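Long-range contacts in adenylosuccinate lyase (Francisella tularensis subsp. tularensis, PDB 5HW2), which probably catalyses two steps of purine biosynthesis, releasing fumarate from adenylosuccinate to give AMP and from the succinyl-carboxamide precursor of AICAR: residues L24-A29 / S95-S100; D116-C121 / R163-L168; L176-S181 / D200-P205; T211-R216 / H299-S304; K221-H226 / S286-A291. All coordinates share one frame; numbering follows the deposited sequence.

Overall arrangement
All five contacts are largely buried, though they serve different parts of the fold. Contacts 2 and 5 lie nearest the centre of the chain and join long helices of the bundle almost antiparallel, by apolar packing. They touch where Leu168 meets Ile225. Contacts 1, 3 and 4 cluster at one end of the bundle, and all three supply ligands to one potassium ion. Contact 1 joins two helices and is linked through helix 94-130 to contact 2, whose centre is 30 Å away. Contacts 3 and 4 rely on loops, so backbone hydrogen bonds take a larger share. Contacts 4 and 5 both meet the second and third subunits; contact 4 alone holds residues seen to bind ligands.

Contact 1 of 5, residues L24-A29 / S95-S100; sequences LEVELA and SDIIDS. With K (potassium ion), chain M.
Ser100, which packs against Val26, has its hydroxyl gripped from two directions. Ser100 OG donates to Asp96 O at 2.7 Å, one turn earlier in its own helix, and accepts a bond from the backbone N of Gln179. The two bonds hold the hydroxyl in place; CB, placed by the backbone, points toward segment 24-29. Val26 CG1 rests on Ser100 CB at 3.7 Å and lies above the turn that the bond closes. CG1 takes this place because it is anti to the backbone N of Val26 (chi1 177°). The same methyl reaches Ile97 CD1 at 4.1 Å. Its partner branch, Val26 CG2, leans on the backbone of Ser100.

Glu27 also packs on Ile97, at the same CD1 methyl. The two side chains cross at about a right angle. The glutamate chain bends at chi2 (-83°), which lays its carboxylate carbon CD against Ile97 CD1 at 3.7 Å. CG and the carboxylate both pack on the isoleucine. The polar partner of OE2 is His89 ND1. Asp96 turns away from segment 24-29. Its OD1 makes a long contact of 3.3 Å with the potassium ion, while OD2 takes the backbone N of Thr93, a fumarate-binding residue.

The two helices cross at 124°, with axes 8.9 Å apart. Helix 16-33 is thereby seated on the first turns of the long helix 94-130. Helix 68-77 flanks it at Glu27, and helix 192-202 flanks it at Ala29.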
# COMPACT_ATOMS: atom_id res chain seq x y z
N LEU C 24 14.93 -22.46 22.45
CA LEU C 24 15.36 -23.46 23.41
C LEU C 24 14.25 -23.77 24.41
O LEU C 24 13.96 -24.94 24.69
CB LEU C 24 16.61 -22.98 24.14
CG LEU C 24 17.11 -23.86 25.28
CD1 LEU C 24 17.60 -25.20 24.74
CD2 LEU C 24 18.20 -23.15 26.04
N GLU C 25 13.62 -22.73 24.96
CA GLU C 25 12.52 -22.93 25.90
C GLU C 25 11.40 -23.75 25.28
O GLU C 25 10.80 -24.61 25.94
CB GLU C 25 12.00 -21.58 26.38
CG GLU C 25 10.77 -21.67 27.27
CD GLU C 25 10.19 -20.31 27.60
OE1 GLU C 25 10.72 -19.30 27.09
OE2 GLU C 25 9.22 -20.26 28.38
N VAL C 26 11.10 -23.50 24.00
CA VAL C 26 10.07 -24.27 23.31
C VAL C 26 10.52 -25.72 23.15
O VAL C 26 9.71 -26.65 23.29
CB VAL C 26 9.74 -23.63 21.95
CG1 VAL C 26 8.74 -24.47 21.19
CG2 VAL C 26 9.22 -22.22 22.15
N GLU C 27 11.80 -25.94 22.88
CA GLU C 27 12.32 -27.30 22.78
C GLU C 27 12.19 -28.04 24.11
O GLU C 27 11.87 -29.23 24.14
CB GLU C 27 13.78 -27.29 22.32
CG GLU C 27 13.97 -27.00 20.85
CD GLU C 27 13.81 -28.24 19.98
OE1 GLU C 27 13.22 -29.23 20.45
OE2 GLU C 27 14.26 -28.21 18.82
N LEU C 28 12.41 -27.33 25.22
CA LEU C 28 12.33 -27.95 26.53
C LEU C 28 10.90 -28.03 27.05
O LEU C 28 10.62 -28.88 27.90
CB LEU C 28 13.20 -27.19 27.53
CG LEU C 28 14.64 -26.96 27.06
CD1 LEU C 28 15.42 -26.16 28.09
CD2 LEU C 28 15.32 -28.29 26.76
N ALA C 29 10.01 -27.17 26.57
CA ALA C 29 8.61 -27.25 26.98
C ALA C 29 7.96 -28.53 26.45
O ALA C 29 7.22 -29.20 27.18
CB ALA C 29 7.85 -26.02 26.50
N SER C 95 8.87 -25.89 12.19
CA SER C 95 7.97 -24.76 12.43
C SER C 95 7.24 -24.86 13.76
O SER C 95 6.72 -23.85 14.24
CB SER C 95 6.97 -24.65 11.29
OG SER C 95 7.64 -24.61 10.04
N ASP C 96 7.18 -26.05 14.36
CA ASP C 96 6.67 -26.16 15.72
C ASP C 96 7.55 -25.39 16.70
O ASP C 96 7.06 -24.86 17.70
CB ASP C 96 6.58 -27.62 16.15
CG ASP C 96 5.34 -28.32 15.62
OD1 ASP C 96 4.30 -27.65 15.47
OD2 ASP C 96 5.41 -29.53 15.35
N ILE C 97 8.85 -25.30 16.41
CA ILE C 97 9.77 -24.60 17.30
C ILE C 97 9.78 -23.10 17.00
O ILE C 97 9.74 -22.28 17.91
CB ILE C 97 11.17 -25.21 17.19
CG1 ILE C 97 11.11 -26.73 17.36
CG2 ILE C 97 12.11 -24.58 18.21
CD1 ILE C 97 10.52 -27.17 18.68
N ILE C 98 9.81 -22.74 15.71
CA ILE C 98 9.94 -21.33 15.33
C ILE C 98 8.70 -20.55 15.75
O ILE C 98 8.79 -19.55 16.48
CB ILE C 98 10.19 -21.20 13.82
CG1 ILE C 98 11.22 -22.23 13.35
CG2 ILE C 98 10.64 -19.80 13.48
CD1 ILE C 98 11.34 -22.31 11.85
N ASP C 99 7.53 -20.98 15.28
CA ASP C 99 6.33 -20.18 15.49
C ASP C 99 5.92 -20.16 16.96
O ASP C 99 5.43 -19.14 17.45
CB ASP C 99 5.20 -20.70 14.62
CG ASP C 99 5.60 -20.91 13.22
OD1 ASP C 99 4.85 -20.61 12.37
OD2 ASP C 99 6.66 -21.39 12.97
N SER C 100 6.14 -21.25 17.69
CA SER C 100 5.86 -21.23 19.12
C SER C 100 6.79 -20.28 19.86
O SER C 100 6.38 -19.63 20.82
CB SER C 100 5.95 -22.64 19.70
OG SER C 100 5.07 -23.52 19.03
K K M . 3.19 -28.04 12.34

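Contact 2 of 5, residues D116-C121 / R163-L168; sequences DLEALC and RRLKDL
Leu117 and Leu165 form the two main bumps between these helices, and each enters a hollow on the other. Leu117 leads with a single methyl, CD2. The hollow that receives it is made by the backbone at Arg164 and Leu165 and by the side chain of Leu168. CD2 comes to 3.7 Å from Leu165 CA. It also meets Leu168 CD1 at 3.7 Å, and these two side chains run at a slant to each other. The methyl reaches so deep because CG of Leu117 is anti to its backbone N (chi1 -177°).

Leu165 answers in the opposite direction. Its fork enters the groove between Leu117, Glu118 and Cys121. Leu165 CD1 touches Glu118 CG at 3.8 Å, across a right angle, so the glutamate offers its aliphatic stem. Its carboxylate extends further and makes a long, weak ion pair with Lys169. Leu165 CD2 approaches Cys121 SG more loosely, at 4.4 Å.

Arg164 stands at the margin. Its guanidinium edge meets Asp167 OD2 in plane, with NH2 at 3.1 Å from that oxygen in a salt bridge. A second salt bridge joins Arg164 NH1 to Asp217 of the second subunit. This side of the contact therefore faces a subunit interface.

The segments run nearly antiparallel, at 156°, with axes 10.2 Å apart. They tie helix 94-130 to helix 151-173 in the long helical bundle. Helix 304-333 packs on Leu117 and Leu120, while helix 217-244 lies against Arg164 and Leu168.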
# COMPACT_ATOMS: atom_id res chain seq x y z
N ASP C 116 4.28 1.34 26.99
CA ASP C 116 4.59 2.62 26.38
C ASP C 116 3.34 3.29 25.82
O ASP C 116 3.30 4.53 25.72
CB ASP C 116 5.64 2.44 25.28
CG ASP C 116 7.01 2.10 25.84
OD1 ASP C 116 7.35 2.62 26.92
OD2 ASP C 116 7.74 1.32 25.20
N LEU C 117 2.33 2.51 25.44
CA LEU C 117 1.08 3.10 24.98
C LEU C 117 0.25 3.62 26.16
O LEU C 117 -0.41 4.65 26.05
CB LEU C 117 0.28 2.09 24.17
CG LEU C 117 -1.03 2.60 23.55
CD1 LEU C 117 -0.78 3.87 22.77
CD2 LEU C 117 -1.64 1.53 22.66
N GLU C 118 0.28 2.90 27.28
CA GLU C 118 -0.36 3.41 28.50
C GLU C 118 0.30 4.70 28.95
O GLU C 118 -0.37 5.62 29.44
CB GLU C 118 -0.29 2.37 29.61
CG GLU C 118 -1.13 1.13 29.36
CD GLU C 118 -0.79 0.01 30.33
OE1 GLU C 118 0.25 0.10 31.00
OE2 GLU C 118 -1.57 -0.96 30.42
N ALA C 119 1.63 4.80 28.80
CA ALA C 119 2.34 6.00 29.22
C ALA C 119 1.95 7.20 28.37
O ALA C 119 1.86 8.32 28.87
CB ALA C 119 3.85 5.75 29.15
N LEU C 120 1.71 6.98 27.07
CA LEU C 120 1.29 8.08 26.21
C LEU C 120 -0.11 8.56 26.56
O LEU C 120 -0.39 9.76 26.51
CB LEU C 120 1.36 7.66 24.74
CG LEU C 120 1.03 8.75 23.72
CD1 LEU C 120 1.96 9.94 23.89
CD2 LEU C 120 1.12 8.20 22.31
N CYS C 121 -1.00 7.63 26.93
CA CYS C 121 -2.33 8.02 27.38
C CYS C 121 -2.27 8.85 28.66
O CYS C 121 -3.10 9.74 28.86
CB CYS C 121 -3.20 6.78 27.59
SG CYS C 121 -3.49 5.81 26.10
N ARG C 163 -8.48 3.62 22.49
CA ARG C 163 -9.18 2.61 21.70
C ARG C 163 -8.21 1.54 21.21
O ARG C 163 -8.47 0.34 21.34
CB ARG C 163 -9.90 3.26 20.51
CG ARG C 163 -11.07 4.12 20.89
CD ARG C 163 -11.88 4.55 19.67
NE ARG C 163 -11.26 5.58 18.92
CZ ARG C 163 -11.39 6.83 19.19
NH1 ARG C 163 -12.10 7.21 20.18
NH2 ARG C 163 -10.79 7.70 18.45
N ARG C 164 -7.05 1.96 20.68
CA ARG C 164 -6.04 1.00 20.27
C ARG C 164 -5.43 0.27 21.46
O ARG C 164 -4.98 -0.87 21.32
CB ARG C 164 -4.95 1.71 19.47
CG ARG C 164 -5.46 2.71 18.45
CD ARG C 164 -6.00 2.05 17.19
NE ARG C 164 -7.32 1.44 17.37
CZ ARG C 164 -8.46 2.11 17.28
NH1 ARG C 164 -8.47 3.41 17.03
NH2 ARG C 164 -9.61 1.47 17.45
N LEU C 165 -5.41 0.92 22.63
CA LEU C 165 -4.89 0.27 23.82
C LEU C 165 -5.75 -0.93 24.22
O LEU C 165 -5.22 -1.99 24.55
CB LEU C 165 -4.80 1.27 24.97
CG LEU C 165 -4.43 0.70 26.34
CD1 LEU C 165 -3.04 0.08 26.30
CD2 LEU C 165 -4.52 1.76 27.42
N LYS C 166 -7.07 -0.77 24.18
CA LYS C 166 -7.94 -1.88 24.52
C LYS C 166 -7.87 -2.98 23.46
O LYS C 166 -7.91 -4.17 23.79
CB LYS C 166 -9.38 -1.40 24.70
CG LYS C 166 -10.28 -2.42 25.38
CD LYS C 166 -11.72 -1.95 25.45
CE LYS C 166 -12.59 -2.96 26.19
NZ LYS C 166 -12.44 -4.33 25.63
N ASP C 167 -7.75 -2.59 22.19
CA ASP C 167 -7.58 -3.58 21.13
C ASP C 167 -6.31 -4.39 21.34
O ASP C 167 -6.30 -5.61 21.13
CB ASP C 167 -7.55 -2.89 19.76
CG ASP C 167 -8.90 -2.33 19.36
OD1 ASP C 167 -9.93 -2.89 19.79
OD2 ASP C 167 -8.93 -1.32 18.62
N LEU C 168 -5.22 -3.74 21.76
CA LEU C 168 -4.00 -4.46 22.10
C LEU C 168 -4.24 -5.40 23.28
O LEU C 168 -3.83 -6.56 23.26
CB LEU C 168 -2.87 -3.48 22.41
CG LEU C 168 -2.16 -2.84 21.22
CD1 LEU C 168 -1.02 -1.96 21.71
CD2 LEU C 168 -1.66 -3.90 20.26

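Contact 3 of 5, residues L176-S181 / D200-P205; sequences LTVQFS and DILGLP. With K (potassium ion), chain M.
Val178 has CG1 anti to its carbonyl carbon (chi1 -70°), and this turns that methyl toward Leu202 and Leu204. Leu204 has its own CG anti to its carbonyl carbon (chi1 -65°), so its CD1 reaches Val178 CG1 at 3.8 Å. The two side chains cross at about a right angle. Leu202 CD1 touches the same valine methyl, also at 3.8 Å, from a slanting approach. It then continues to the edge of the Phe180 ring, near the ring plane, 4.1 Å from CZ. One methyl of Val178 is thus held between two leucines.

The backbone closes the other side. Val178 N donates to Pro205 O at 2.9 Å, with the carbonyl pointing almost straight at the nitrogen. Pro205 CG lies 3.3 Å from Leu176 O. The Thr177 and Pro205 side chains cross at about a right angle, with CG2 approaching CG. Gly203 has a positive phi (99°). This lets the chain leave helix 192-202 and swing back toward the loop.

Gln179 and Ser181 turn to the potassium ion instead. Ser181 OG binds it at 2.7 Å, and Gln179 OE1 lies at 3.0 Å. Asp96, Gly182, Thr211 and Gln212 complete the site.

Apolar groups and one backbone bond thus anchor the loop to the last turn of helix 192-202 and the residues that follow. Thr177 OG1 bonds to Glu207, while Gln179 and Ser181 coordinate the metal ion.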
# COMPACT_ATOMS: atom_id res chain seq x y z
N LEU C 176 -2.30 -14.73 20.24
CA LEU C 176 -1.18 -15.60 19.93
C LEU C 176 -1.46 -17.02 20.38
O LEU C 176 -2.24 -17.24 21.32
CB LEU C 176 0.11 -15.10 20.59
CG LEU C 176 0.60 -13.71 20.21
CD1 LEU C 176 1.97 -13.45 20.80
CD2 LEU C 176 0.61 -13.54 18.70
N THR C 177 -0.82 -17.97 19.72
CA THR C 177 -0.96 -19.39 20.05
C THR C 177 0.41 -20.04 20.00
O THR C 177 1.43 -19.40 19.73
CB THR C 177 -1.92 -20.10 19.08
OG1 THR C 177 -1.53 -19.82 17.73
CG2 THR C 177 -3.35 -19.64 19.31
N VAL C 178 0.43 -21.35 20.29
CA VAL C 178 1.59 -22.20 20.07
C VAL C 178 1.09 -23.49 19.43
O VAL C 178 -0.11 -23.78 19.41
CB VAL C 178 2.36 -22.51 21.37
CG1 VAL C 178 3.07 -21.26 21.87
CG2 VAL C 178 1.41 -23.04 22.43
N GLN C 179 2.02 -24.27 18.90
CA GLN C 179 1.64 -25.50 18.20
C GLN C 179 2.74 -26.54 18.34
O GLN C 179 3.92 -26.22 18.45
CB GLN C 179 1.36 -25.24 16.72
CG GLN C 179 2.59 -24.81 15.93
CD GLN C 179 2.56 -25.31 14.50
OE1 GLN C 179 1.74 -26.15 14.13
NE2 GLN C 179 3.47 -24.80 13.68
N PHE C 180 2.31 -27.81 18.35
CA PHE C 180 3.17 -28.99 18.23
C PHE C 180 2.34 -30.04 17.49
O PHE C 180 1.75 -30.95 18.08
CB PHE C 180 3.65 -29.52 19.59
CG PHE C 180 4.31 -28.48 20.45
CD1 PHE C 180 5.62 -28.10 20.23
CD2 PHE C 180 3.62 -27.89 21.50
CE1 PHE C 180 6.23 -27.15 21.02
CE2 PHE C 180 4.22 -26.94 22.30
CZ PHE C 180 5.53 -26.57 22.06
N SER C 181 2.27 -29.89 16.16
CA SER C 181 1.36 -30.68 15.35
C SER C 181 2.04 -31.58 14.33
O SER C 181 1.34 -32.28 13.59
CB SER C 181 0.36 -29.76 14.63
OG SER C 181 0.99 -29.00 13.62
N ASP C 200 0.79 -25.31 28.23
CA ASP C 200 0.67 -24.63 29.51
C ASP C 200 2.03 -24.38 30.15
O ASP C 200 2.21 -23.39 30.86
CB ASP C 200 -0.22 -25.45 30.46
CG ASP C 200 -1.68 -25.28 30.18
OD1 ASP C 200 -2.48 -25.73 30.96
OD2 ASP C 200 -2.03 -24.68 29.18
N ILE C 201 3.06 -25.16 29.81
CA ILE C 201 4.42 -24.82 30.23
C ILE C 201 4.82 -23.46 29.67
O ILE C 201 5.35 -22.60 30.39
CB ILE C 201 5.41 -25.92 29.80
CG1 ILE C 201 5.05 -27.25 30.46
CG2 ILE C 201 6.84 -25.52 30.15
CD1 ILE C 201 5.96 -28.39 30.05
N LEU C 202 4.56 -23.25 28.38
CA LEU C 202 4.82 -21.94 27.79
C LEU C 202 3.82 -20.90 28.29
O LEU C 202 4.19 -19.76 28.56
CB LEU C 202 4.77 -22.04 26.26
CG LEU C 202 5.82 -22.95 25.62
CD1 LEU C 202 5.60 -23.04 24.12
CD2 LEU C 202 7.22 -22.44 25.93
N GLY C 203 2.56 -21.29 28.42
CA GLY C 203 1.52 -20.39 28.88
C GLY C 203 0.67 -19.78 27.79
O GLY C 203 0.00 -18.77 28.05
N LEU C 204 0.66 -20.36 26.59
CA LEU C 204 -0.13 -19.85 25.48
C LEU C 204 -1.10 -20.91 24.99
O LEU C 204 -0.83 -22.11 25.11
CB LEU C 204 0.77 -19.40 24.32
CG LEU C 204 1.68 -18.21 24.63
CD1 LEU C 204 2.57 -17.89 23.44
CD2 LEU C 204 0.85 -17.00 25.03
N PRO C 205 -2.24 -20.51 24.45
CA PRO C 205 -3.22 -21.50 23.98
C PRO C 205 -2.74 -22.23 22.74
O PRO C 205 -1.88 -21.76 21.99
CB PRO C 205 -4.46 -20.65 23.67
CG PRO C 205 -3.91 -19.30 23.36
CD PRO C 205 -2.73 -19.13 24.27
K K M . 3.19 -28.04 12.34

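Contact 4 of 5, residues T211-R216 / H299-S304; sequences TQVIPR and HERDIS. With K (potassium ion), chain M.
The two loops meet through one backbone bond, Gln212 N to Glu300 O at 3.2 Å, with an N-H...O angle of 146°. Thr211 OG1 lies 2.7 Å from the same carbonyl oxygen, Glu300 O. CG2 of Thr211 lies against Glu300, nearest OE2 and then CG; the carboxylate pairs with Lys153 of the second subunit.

Arg301 carries the other half. Val213 CG1 sits over the centre of one face of its guanidinium, 3.4 Å from CZ. Gln212 OE1 lies near the guanidinium plane but touches the CD methylene of Arg301, at 3.0 Å. The amide and guanidinium planes stand 79° apart. Gln212 OE1 is bonded to Ser140 of the second subunit, and its NE2 to Ala183 O, so the amide is held at both ends. Arg216 is held by Asp99.

Thr211 O and Gln212 O both turn to the potassium ion, at 2.8 and 2.7 Å. The metal probably helps to fix the backbone beside the ligand pocket. Gln212 binds succinate and Arg301 binds AMP. The second subunit touches both loops, and the third packs on 299-304. Such a site at a meeting of subunits is characteristic of the fumarate lyase superfamily.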
# COMPACT_ATOMS: atom_id res chain seq x y z
N THR C 211 -1.44 -26.00 10.13
CA THR C 211 -0.76 -26.86 9.17
C THR C 211 0.66 -27.10 9.65
O THR C 211 0.87 -27.41 10.83
CB THR C 211 -0.77 -26.23 7.78
OG1 THR C 211 -0.12 -24.96 7.82
CG2 THR C 211 -2.20 -26.05 7.28
N GLN C 212 1.65 -26.94 8.77
CA GLN C 212 3.03 -26.94 9.24
C GLN C 212 3.29 -25.72 10.12
O GLN C 212 4.07 -25.81 11.08
CB GLN C 212 4.01 -26.99 8.06
CG GLN C 212 5.47 -27.15 8.50
CD GLN C 212 6.34 -27.89 7.49
OE1 GLN C 212 7.11 -27.28 6.75
NE2 GLN C 212 6.22 -29.20 7.46
N VAL C 213 2.64 -24.59 9.83
CA VAL C 213 2.86 -23.35 10.55
C VAL C 213 1.54 -22.90 11.19
O VAL C 213 0.46 -23.40 10.87
CB VAL C 213 3.42 -22.24 9.65
CG1 VAL C 213 4.75 -22.67 9.05
CG2 VAL C 213 2.43 -21.90 8.55
N ILE C 214 1.65 -21.94 12.10
CA ILE C 214 0.51 -21.29 12.73
C ILE C 214 -0.08 -20.30 11.72
O ILE C 214 0.68 -19.68 10.97
CB ILE C 214 0.92 -20.61 14.04
CG1 ILE C 214 1.02 -21.64 15.17
CG2 ILE C 214 -0.02 -19.47 14.41
CD1 ILE C 214 1.41 -21.04 16.50
N PRO C 215 -1.40 -20.15 11.65
CA PRO C 215 -2.00 -19.18 10.72
C PRO C 215 -1.42 -17.79 10.90
O PRO C 215 -1.27 -17.29 12.02
CB PRO C 215 -3.49 -19.22 11.09
CG PRO C 215 -3.74 -20.56 11.54
CD PRO C 215 -2.58 -21.02 12.19
N ARG C 216 -1.07 -17.14 9.78
CA ARG C 216 -0.46 -15.82 9.80
C ARG C 216 -1.45 -14.70 10.07
O ARG C 216 -1.02 -13.55 10.26
CB ARG C 216 0.28 -15.54 8.48
CG ARG C 216 1.79 -15.83 8.52
CD ARG C 216 2.07 -17.12 9.31
NE ARG C 216 3.45 -17.59 9.29
CZ ARG C 216 3.94 -18.44 10.20
NH1 ARG C 216 5.20 -18.85 10.13
NH2 ARG C 216 3.16 -18.90 11.17
N HIS C 299 -0.69 -24.22 0.26
CA HIS C 299 -0.99 -25.50 0.88
C HIS C 299 -0.64 -25.53 2.36
O HIS C 299 -1.11 -24.69 3.13
CB HIS C 299 -0.26 -26.62 0.13
CG HIS C 299 -0.95 -27.05 -1.13
ND1 HIS C 299 -2.32 -27.13 -1.24
CD2 HIS C 299 -0.45 -27.41 -2.34
CE1 HIS C 299 -2.64 -27.53 -2.46
NE2 HIS C 299 -1.53 -27.70 -3.14
N GLU C 300 0.20 -26.48 2.77
CA GLU C 300 0.49 -26.64 4.19
C GLU C 300 1.59 -25.70 4.68
O GLU C 300 1.71 -25.53 5.90
CB GLU C 300 0.87 -28.09 4.50
CG GLU C 300 -0.28 -28.89 5.06
CD GLU C 300 -1.44 -28.94 4.14
OE1 GLU C 300 -1.36 -29.59 3.15
OE2 GLU C 300 -2.43 -28.32 4.41
N ARG C 301 2.37 -25.11 3.78
CA ARG C 301 3.27 -24.00 4.11
C ARG C 301 4.10 -23.64 2.89
O ARG C 301 4.28 -24.44 1.97
CB ARG C 301 4.24 -24.32 5.25
CG ARG C 301 5.60 -24.77 4.74
CD ARG C 301 6.70 -24.48 5.71
NE ARG C 301 6.83 -23.07 6.06
CZ ARG C 301 7.54 -22.65 7.10
NH1 ARG C 301 8.15 -23.56 7.86
NH2 ARG C 301 7.65 -21.37 7.40
N ASP C 302 4.63 -22.41 2.91
CA ASP C 302 5.82 -22.04 2.17
C ASP C 302 6.57 -21.02 3.02
O ASP C 302 6.00 -20.36 3.89
CB ASP C 302 5.48 -21.48 0.78
CG ASP C 302 4.53 -20.31 0.82
OD1 ASP C 302 4.97 -19.19 1.14
OD2 ASP C 302 3.33 -20.51 0.51
N ILE C 303 7.88 -20.91 2.78
CA ILE C 303 8.75 -20.14 3.66
C ILE C 303 8.86 -18.70 3.18
O ILE C 303 9.70 -17.93 3.65
CB ILE C 303 10.13 -20.81 3.79
CG1 ILE C 303 10.81 -20.40 5.10
CG2 ILE C 303 11.01 -20.51 2.59
CD1 ILE C 303 12.19 -21.00 5.28
N SER C 304 7.97 -18.31 2.25
CA SER C 304 8.04 -16.97 1.67
C SER C 304 7.87 -15.86 2.69
O SER C 304 8.30 -14.73 2.44
CB SER C 304 6.98 -16.83 0.57
OG SER C 304 5.68 -16.94 1.11
K K M . 3.19 -28.04 12.34

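Contact 5 of 5, residues K221-H226 / S286-A291; sequences KLISIH and SHVSIA
Ile223 lays its two branches over the facing helix, between Val288 and Ala291. CG2 is anti to the backbone N of Ile223, the result of chi1 at -57°, and it comes to 3.8 Å from Val288 CA. It also passes 3.9 Å from His287 O. The other branch, CG1, meets Ala291 CB at 3.8 Å. The small alanine lets the isoleucine come close to segment 286-291.

Val288 replies with its CG2 methyl, 4.2 Å from Ile223 CG2. The same methyl reaches 4.2 Å from Ser224 CA. The serine hydroxyl is bonded back to Ala220 O, so it is satisfied within its own helix. His287 also points its CB toward this contact, yet its ring leads away. Its ND1 is bonded to Asn316.

The segments run nearly antiparallel, at 166°, with axes 9.1 Å apart. Segment 286-291 is kinked where the nitrogens of Val288 and Ser289 lack a bond to the turn before. Around it, helix 304-333 packs on Ala291, and Ser224 meets Leu228 of the second subunit.

The chemistry is that of a buried, apolar helix contact. Methyl groups and backbone carbons do the touching, while the Ser224 hydroxyl and His287 ND1 find partners on helices 217-244 and 304-333. Between these two segments the pairing is by apolar packing; the charge of Lys221 is used instead toward Asp167 of the second subunit.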
# COMPACT_ATOMS: atom_id res chain seq x y z
N LYS C 221 -3.28 -9.55 12.34
CA LYS C 221 -4.22 -8.83 13.19
C LYS C 221 -3.50 -7.86 14.12
O LYS C 221 -3.96 -6.73 14.33
CB LYS C 221 -5.07 -9.81 14.00
CG LYS C 221 -6.08 -9.12 14.91
CD LYS C 221 -6.93 -10.11 15.68
CE LYS C 221 -7.93 -9.38 16.57
NZ LYS C 221 -8.79 -10.32 17.36
N LEU C 222 -2.36 -8.28 14.68
CA LEU C 222 -1.58 -7.38 15.52
C LEU C 222 -1.02 -6.22 14.71
O LEU C 222 -1.13 -5.06 15.11
CB LEU C 222 -0.46 -8.14 16.22
CG LEU C 222 0.39 -7.27 17.15
CD1 LEU C 222 -0.44 -6.76 18.31
CD2 LEU C 222 1.61 -8.03 17.65
N ILE C 223 -0.41 -6.52 13.56
CA ILE C 223 0.09 -5.47 12.68
C ILE C 223 -1.03 -4.53 12.28
O ILE C 223 -0.81 -3.32 12.09
CB ILE C 223 0.77 -6.10 11.44
CG1 ILE C 223 1.90 -7.04 11.87
CG2 ILE C 223 1.31 -5.02 10.52
CD1 ILE C 223 3.06 -6.33 12.54
N SER C 224 -2.26 -5.04 12.17
CA SER C 224 -3.41 -4.18 11.88
C SER C 224 -3.64 -3.19 13.02
O SER C 224 -3.84 -2.00 12.78
CB SER C 224 -4.65 -5.03 11.64
OG SER C 224 -4.49 -5.88 10.52
N ILE C 225 -3.63 -3.68 14.26
CA ILE C 225 -3.75 -2.79 15.41
C ILE C 225 -2.59 -1.79 15.42
O ILE C 225 -2.76 -0.64 15.83
CB ILE C 225 -3.81 -3.59 16.72
CG1 ILE C 225 -4.87 -4.69 16.62
CG2 ILE C 225 -4.12 -2.67 17.89
CD1 ILE C 225 -4.97 -5.56 17.86
N HIS C 226 -1.41 -2.22 14.97
CA HIS C 226 -0.28 -1.31 14.85
C HIS C 226 -0.40 -0.41 13.64
O HIS C 226 0.13 0.71 13.65
CB HIS C 226 1.03 -2.10 14.80
CG HIS C 226 1.36 -2.80 16.08
ND1 HIS C 226 2.46 -3.62 16.23
CD2 HIS C 226 0.73 -2.79 17.29
CE1 HIS C 226 2.49 -4.09 17.46
NE2 HIS C 226 1.46 -3.60 18.12
N SER C 286 3.36 0.98 6.10
CA SER C 286 3.76 0.17 4.96
C SER C 286 3.92 -1.30 5.31
O SER C 286 3.87 -2.15 4.41
CB SER C 286 5.08 0.69 4.39
OG SER C 286 6.13 0.55 5.33
N HIS C 287 4.10 -1.63 6.59
CA HIS C 287 4.26 -3.02 6.99
C HIS C 287 2.95 -3.79 6.99
O HIS C 287 2.97 -5.02 6.95
CB HIS C 287 4.90 -3.09 8.39
CG HIS C 287 6.32 -2.63 8.43
ND1 HIS C 287 6.97 -2.31 9.60
CD2 HIS C 287 7.22 -2.43 7.43
CE1 HIS C 287 8.21 -1.94 9.33
NE2 HIS C 287 8.38 -2.01 8.02
N VAL C 288 1.81 -3.09 7.02
CA VAL C 288 0.53 -3.80 7.06
C VAL C 288 0.24 -4.50 5.74
O VAL C 288 -0.49 -5.49 5.72
CB VAL C 288 -0.61 -2.84 7.44
CG1 VAL C 288 -1.09 -2.05 6.23
CG2 VAL C 288 -1.76 -3.61 8.08
N SER C 289 0.82 -4.03 4.63
CA SER C 289 0.65 -4.74 3.37
C SER C 289 1.49 -6.00 3.30
O SER C 289 1.12 -6.96 2.62
CB SER C 289 0.99 -3.81 2.20
OG SER C 289 2.28 -3.24 2.34
N ILE C 290 2.62 -6.04 4.02
CA ILE C 290 3.43 -7.25 4.05
C ILE C 290 2.74 -8.33 4.88
O ILE C 290 2.58 -9.47 4.43
CB ILE C 290 4.84 -6.95 4.59
CG1 ILE C 290 5.43 -5.76 3.92
CG2 ILE C 290 5.72 -8.12 4.44
CD1 ILE C 290 6.81 -5.56 4.21
N ALA C 291 2.31 -7.98 6.09
CA ALA C 291 1.70 -8.97 6.97
C ALA C 291 0.41 -9.53 6.38
O ALA C 291 0.06 -10.69 6.65
CB ALA C 291 1.41 -8.35 8.34